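Side-chain contacts in flavin reductase (Uncultured bacterium, PDB 5CHO), which probably reduces flavin as the reductase component of a bacterial two-component tryptophan halogenase, supplying reduced FAD to its partner enzyme: residues L139-A143 and L144-E148; Y155-D159 and H160-V164. All blocks are in the same frame, centred on the assembly; numbering follows the deposited sequence.

Contact 1: residues L139-A143 and L144-E148; sequences LARGA and LAWFE
A143 CB and the indole of W146 meet where the chain leaves a type II turn, A140 to A143, and starts strand 145-157. L144 points away from the turn and packs on A102 and R176. A145 also points away from it and packs on S43 of the second subunit. W146 carries the contact. Its CG lies beside the backbone N (chi1 -72°), which places the indole against L139 and A140. One face of the five-membered ring receives L139 CB in a CH-pi contact, 3.5 Å from the ring centroid and only 8° off the normal, while L139 CD1 reaches the six-membered half, 3.8 Å from W146 CD2. At the indole edge W146 NE1 donates to A140 O, 2.7 Å away with an N-H...O angle of 158°. The oxygen lies in the ring plane, but the N-H comes from above the carbonyl plane. This bond fixes the rotation of the indole; A140 O also receives a weak turn bond from A143 N. A143 CB approaches obliquely, 3.8 Å from W146 NE1. L139 CD2 rests against the backbone O of F147 at 3.7 Å, the F147 ring going to F66 and to I40 of the second subunit. E148 passes L139 with its CG; its carboxylate is held by T135 and T169. The arrangement is a type II turn, with G142 at positive phi, whose first carbonyl is bonded by an indole N-H from the strand that follows.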
loop_
_atom_site.group_PDB
_atom_site.type_symbol
_atom_site.label_atom_id
_atom_site.label_comp_id
_atom_site.label_asym_id
_atom_site.label_seq_id
_atom_site.Cartn_x
_atom_site.Cartn_y
_atom_site.Cartn_z
ATOM N N LEU A 139 -12.043 15.721 -6.541
ATOM C CA LEU A 139 -11.063 14.913 -7.252
ATOM C C LEU A 139 -10.114 15.855 -7.980
ATOM O O LEU A 139 -10.551 16.775 -8.672
ATOM C CB LEU A 139 -11.755 13.960 -8.230
ATOM C CG LEU A 139 -12.699 12.935 -7.597
ATOM C CD1 LEU A 139 -13.567 12.276 -8.656
ATOM C CD2 LEU A 139 -11.894 11.878 -6.853
ATOM N N ALA A 140 -8.816 15.624 -7.816
ATOM C CA ALA A 140 -7.807 16.526 -8.356
ATOM C C ALA A 140 -7.608 16.345 -9.858
ATOM O O ALA A 140 -7.315 15.247 -10.332
ATOM C CB ALA A 140 -6.490 16.333 -7.627
ATOM N N ARG A 141 -7.777 17.434 -10.598
ATOM C CA ARG A 141 -7.491 17.462 -12.022
ATOM C C ARG A 141 -6.002 17.223 -12.257
ATOM O O ARG A 141 -5.165 17.679 -11.477
ATOM C CB ARG A 141 -7.922 18.806 -12.608
ATOM C CG ARG A 141 -9.409 19.049 -12.480
ATOM C CD ARG A 141 -9.901 20.145 -13.394
ATOM N NE ARG A 141 -11.335 20.351 -13.223
ATOM C CZ ARG A 141 -12.275 19.639 -13.838
ATOM N NH1 ARG A 141 -11.947 18.664 -14.681
ATOM N NH2 ARG A 141 -13.555 19.901 -13.608
ATOM N N GLY A 142 -5.674 16.502 -13.324
ATOM C CA GLY A 142 -4.290 16.197 -13.639
ATOM C C GLY A 142 -3.793 14.936 -12.958
ATOM O O GLY A 142 -2.649 14.532 -13.158
ATOM N N ALA A 143 -4.646 14.320 -12.143
ATOM C CA ALA A 143 -4.292 13.077 -11.460
ATOM C C ALA A 143 -4.154 11.925 -12.451
ATOM O O ALA A 143 -4.723 11.962 -13.542
ATOM C CB ALA A 143 -5.331 12.739 -10.400
ATOM N N LEU A 144 -3.394 10.907 -12.060
ATOM C CA LEU A 144 -3.251 9.694 -12.853
ATOM C C LEU A 144 -4.542 8.880 -12.869
ATOM O O LEU A 144 -4.813 8.165 -13.831
ATOM C CB LEU A 144 -2.096 8.845 -12.317
ATOM C CG LEU A 144 -0.727 9.535 -12.338
ATOM C CD1 LEU A 144 0.360 8.579 -11.857
ATOM C CD2 LEU A 144 -0.402 10.103 -13.713
ATOM N N ALA A 145 -5.330 8.986 -11.800
ATOM C CA ALA A 145 -6.577 8.231 -11.691
ATOM C C ALA A 145 -7.522 8.804 -10.630
ATOM O O ALA A 145 -7.082 9.466 -9.690
ATOM C CB ALA A 145 -6.273 6.770 -11.381
ATOM N N TRP A 146 -8.816 8.539 -10.796
ATOM C CA TRP A 146 -9.836 8.908 -9.815
ATOM C C TRP A 146 -10.608 7.692 -9.316
ATOM O O TRP A 146 -10.864 6.755 -10.072
ATOM C CB TRP A 146 -10.834 9.912 -10.405
ATOM C CG TRP A 146 -10.316 11.305 -10.630
ATOM C CD1 TRP A 146 -9.197 11.873 -10.091
ATOM C CD2 TRP A 146 -10.922 12.314 -11.446
ATOM N NE1 TRP A 146 -9.068 13.171 -10.527
ATOM C CE2 TRP A 146 -10.115 13.465 -11.363
ATOM C CE3 TRP A 146 -12.068 12.352 -12.243
ATOM C CZ2 TRP A 146 -10.420 14.640 -12.046
ATOM C CZ3 TRP A 146 -12.367 13.515 -12.919
ATOM C CH2 TRP A 146 -11.549 14.642 -12.818
ATOM N N PHE A 147 -10.965 7.711 -8.033
ATOM C CA PHE A 147 -11.875 6.722 -7.463
ATOM C C PHE A 147 -12.915 7.428 -6.604
ATOM O O PHE A 147 -12.597 8.401 -5.922
ATOM C CB PHE A 147 -11.154 5.689 -6.590
ATOM C CG PHE A 147 -10.051 4.942 -7.284
ATOM C CD1 PHE A 147 -10.295 3.729 -7.918
ATOM C CD2 PHE A 147 -8.762 5.453 -7.297
ATOM C CE1 PHE A 147 -9.270 3.043 -8.551
ATOM C CE2 PHE A 147 -7.737 4.770 -7.920
ATOM C CZ PHE A 147 -7.992 3.566 -8.552
ATOM N N GLU A 148 -14.151 6.941 -6.644
ATOM C CA GLU A 148 -15.146 7.294 -5.634
ATOM C C GLU A 148 -15.530 6.032 -4.891
ATOM O O GLU A 148 -15.681 4.969 -5.495
ATOM C CB GLU A 148 -16.390 7.943 -6.242
ATOM C CG GLU A 148 -16.149 9.272 -6.925
ATOM C CD GLU A 148 -17.434 9.880 -7.451
ATOM O OE1 GLU A 148 -18.093 10.623 -6.693
ATOM O OE2 GLU A 148 -17.794 9.608 -8.615
#

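Contact 2: residues Y155-D159 and H160-V164; sequences YDAGD and HSIFV. With FAD (flavin-adenine dinucleotide), chain I.
H160 and D159 adjoin at the end of a beta hairpin, their side chains side by side and pointing the same way. From H160 CB, CG stands beside the backbone N (chi1 -78°). ND1 then donates to D159 OD1, 2.6 Å away with an N-H...O angle of 162°. The oxygen lies in the ring plane, yet it is met on its anti side, the carboxylate turned 57° from the imidazole. CE1 passes the same oxygen at 3.4 Å. On the flavin side, CD2 and NE2 approach FAD O2 obliquely, NE2 at 3.6 Å. Along the backbone, a type II' turn from A157 to H160 closes the hairpin, and Y155 and I162 exchange two backbone bonds. Beside them A157 CB meets I162 CD1 at 3.7 Å, and Y155 CE2 meets V164 CG2 at 3.8 Å. Y155 stacks on Y155 of the second subunit and bonds through OH to D156 O there. D159 OD2 accepts from L71 N and D72 N of that subunit, so the neighbour steadies the carboxylate that orients H160. With ND1 committed as donor to D159, the rotation of the imidazole is fixed and NE2 is left on the flavin side, beside FAD O2 but beyond hydrogen-bonding distance.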
loop_
_atom_site.group_PDB
_atom_site.type_symbol
_atom_site.label_atom_id
_atom_site.label_comp_id
_atom_site.label_asym_id
_atom_site.label_seq_id
_atom_site.Cartn_x
_atom_site.Cartn_y
_atom_site.Cartn_z
ATOM N N TYR A 155 -11.966 -0.621 10.259
ATOM C CA TYR A 155 -11.405 -1.640 11.141
ATOM C C TYR A 155 -10.364 -1.019 12.054
ATOM O O TYR A 155 -9.579 -0.167 11.632
ATOM C CB TYR A 155 -10.748 -2.792 10.364
ATOM C CG TYR A 155 -11.654 -3.707 9.559
ATOM C CD1 TYR A 155 -12.641 -4.471 10.174
ATOM C CD2 TYR A 155 -11.462 -3.869 8.194
ATOM C CE1 TYR A 155 -13.445 -5.328 9.438
ATOM C CE2 TYR A 155 -12.255 -4.724 7.451
ATOM C CZ TYR A 155 -13.242 -5.453 8.079
ATOM O OH TYR A 155 -14.027 -6.308 7.341
ATOM N N ASP A 156 -10.366 -1.448 13.310
ATOM C CA ASP A 156 -9.363 -1.000 14.264
ATOM C C ASP A 156 -7.988 -1.488 13.840
ATOM O O ASP A 156 -7.844 -2.605 13.340
ATOM C CB ASP A 156 -9.673 -1.518 15.669
ATOM C CG ASP A 156 -10.959 -0.955 16.235
ATOM O OD1 ASP A 156 -11.622 -1.669 17.016
ATOM O OD2 ASP A 156 -11.306 0.196 15.902
ATOM N N ALA A 157 -6.980 -0.645 14.036
ATOM C CA ALA A 157 -5.614 -0.983 13.663
ATOM C C ALA A 157 -4.637 -0.092 14.429
ATOM O O ALA A 157 -3.873 0.668 13.832
ATOM C CB ALA A 157 -5.414 -0.844 12.165
ATOM N N GLY A 158 -4.668 -0.189 15.753
ATOM C CA GLY A 158 -3.802 0.610 16.600
ATOM C C GLY A 158 -4.119 2.093 16.520
ATOM O O GLY A 158 -5.267 2.498 16.701
ATOM N N ASP A 159 -3.105 2.910 16.246
ATOM C CA ASP A 159 -3.288 4.359 16.214
ATOM C C ASP A 159 -3.864 4.834 14.869
ATOM O O ASP A 159 -4.029 6.033 14.642
ATOM C CB ASP A 159 -1.967 5.072 16.532
ATOM C CG ASP A 159 -0.845 4.724 15.562
ATOM O OD1 ASP A 159 -1.115 4.437 14.376
ATOM O OD2 ASP A 159 0.323 4.750 15.997
ATOM N N HIS A 160 -4.151 3.881 13.985
ATOM C CA HIS A 160 -4.872 4.144 12.739
ATOM C C HIS A 160 -6.129 3.294 12.697
ATOM O O HIS A 160 -6.280 2.356 13.479
ATOM C CB HIS A 160 -4.020 3.826 11.503
ATOM C CG HIS A 160 -3.005 4.873 11.164
ATOM N ND1 HIS A 160 -1.978 5.224 12.011
ATOM C CD2 HIS A 160 -2.837 5.611 10.040
ATOM C CE1 HIS A 160 -1.235 6.153 11.433
ATOM N NE2 HIS A 160 -1.737 6.407 10.239
ATOM N N SER A 161 -7.029 3.625 11.779
ATOM C CA SER A 161 -8.102 2.717 11.401
ATOM C C SER A 161 -7.965 2.407 9.922
ATOM O O SER A 161 -7.538 3.260 9.145
ATOM C CB SER A 161 -9.477 3.316 11.700
ATOM O OG SER A 161 -9.711 3.380 13.094
ATOM N N ILE A 162 -8.330 1.189 9.539
ATOM C CA ILE A 162 -8.330 0.790 8.140
ATOM C C ILE A 162 -9.718 1.004 7.558
ATOM O O ILE A 162 -10.674 0.340 7.956
ATOM C CB ILE A 162 -7.911 -0.684 7.970
ATOM C CG1 ILE A 162 -6.495 -0.900 8.518
ATOM C CG2 ILE A 162 -7.959 -1.091 6.503
ATOM C CD1 ILE A 162 -6.169 -2.350 8.832
ATOM N N PHE A 163 -9.821 1.928 6.608
ATOM C CA PHE A 163 -11.098 2.250 5.985
ATOM C C PHE A 163 -11.211 1.525 4.652
ATOM O O PHE A 163 -10.481 1.834 3.714
ATOM C CB PHE A 163 -11.242 3.760 5.771
ATOM C CG PHE A 163 -11.395 4.544 7.041
ATOM C CD1 PHE A 163 -10.292 4.875 7.803
ATOM C CD2 PHE A 163 -12.645 4.944 7.476
ATOM C CE1 PHE A 163 -10.429 5.597 8.972
ATOM C CE2 PHE A 163 -12.789 5.666 8.643
ATOM C CZ PHE A 163 -11.677 5.991 9.393
ATOM N N VAL A 164 -12.137 0.574 4.570
ATOM C CA VAL A 164 -12.354 -0.181 3.343
ATOM C C VAL A 164 -13.498 0.455 2.569
ATOM O O VAL A 164 -14.601 0.608 3.095
ATOM C CB VAL A 164 -12.684 -1.657 3.625
ATOM C CG1 VAL A 164 -12.737 -2.446 2.326
ATOM C CG2 VAL A 164 -11.660 -2.259 4.567
HETATM P PA FAD I . -5.177 16.507 10.955
HETATM O O1A FAD I . -6.340 17.183 11.624
HETATM O O2A FAD I . -4.405 17.477 10.149
HETATM O O5B FAD I . -4.192 15.872 12.071
HETATM C C5B FAD I . -2.969 15.268 11.631
HETATM C C4B FAD I . -2.012 15.022 12.855
HETATM O O4B FAD I . -1.576 16.153 13.290
HETATM C C3B FAD I . -2.786 14.383 14.002
HETATM O O3B FAD I . -2.026 13.408 14.630
HETATM C C2B FAD I . -3.087 15.528 14.966
HETATM O O2B FAD I . -2.968 15.051 16.413
HETATM C C1B FAD I . -2.183 16.418 14.752
HETATM N N9A FAD I . -2.763 17.711 14.787
HETATM C C8A FAD I . -3.143 18.472 13.733
HETATM N N7A FAD I . -3.650 19.633 14.220
HETATM C C5A FAD I . -3.584 19.584 15.574
HETATM C C6A FAD I . -3.964 20.481 16.561
HETATM N N6A FAD I . -4.557 21.809 16.539
HETATM N N1A FAD I . -3.778 20.170 17.864
HETATM C C2A FAD I . -3.220 18.969 18.217
HETATM N N3A FAD I . -2.851 18.075 17.246
HETATM C C4A FAD I . -3.034 18.390 15.925
HETATM N N1 FAD I . -1.745 10.249 7.222
HETATM C C2 FAD I . -2.628 9.117 7.498
HETATM O O2 FAD I . -3.384 9.143 8.476
HETATM N N3 FAD I . -2.609 7.947 6.626
HETATM C C4 FAD I . -1.729 7.919 5.503
HETATM O O4 FAD I . -1.721 6.997 4.817
HETATM C C4X FAD I . -0.830 9.086 5.232
HETATM N N5 FAD I . 0.063 9.080 4.114
HETATM C C5X FAD I . 0.943 10.243 3.843
HETATM C C6 FAD I . 1.831 10.236 2.726
HETATM C C7 FAD I . 2.665 11.337 2.482
HETATM C C7M FAD I . 3.485 10.994 1.201
HETATM C C8 FAD I . 2.610 12.437 3.341
HETATM C C8M FAD I . 3.587 13.599 2.957
HETATM C C9 FAD I . 1.735 12.438 4.435
HETATM C C9A FAD I . 0.902 11.341 4.695
HETATM N N10 FAD I . -0.004 11.361 5.841
HETATM C C10 FAD I . -0.864 10.223 6.099
HETATM C "C1'" FAD I . -0.061 12.529 6.769
HETATM C "C2'" FAD I . -1.370 13.316 6.560
HETATM O "O2'" FAD I . -1.469 13.694 5.221
HETATM C "C3'" FAD I . -1.331 14.536 7.450
HETATM O "O3'" FAD I . -1.316 14.131 8.784
HETATM C "C4'" FAD I . -2.556 15.424 7.204
HETATM O "O4'" FAD I . -2.360 16.638 7.808
HETATM C "C5'" FAD I . -3.814 14.761 7.803
HETATM O "O5'" FAD I . -4.944 15.595 7.579
HETATM P P FAD I . -6.218 15.483 8.570
HETATM O O1P FAD I . -7.031 16.748 8.479
HETATM O O2P FAD I . -7.071 14.265 8.194
HETATM O O3P FAD I . -5.681 15.313 10.036
#

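How the contacts relate
From the N terminus, contact 1 comes first: residues 139-148 close the short connection from strand 138-140, paired with 129-131, into strand 145-157 of the large antiparallel sheet. The chain then runs along that strand to contact 2, where residues 155-164 close the hairpin into strand 160-172. The two loops are in series, neither nested nor crossed, and sit at the two ends of strand 145-157, with centres about 24 Å apart on opposite sides of the chain's centre. Both reach the second subunit. Contact 1 joins the two-strand sheet to the main one, whereas contact 2 brings the hairpin tip to the FAD pocket.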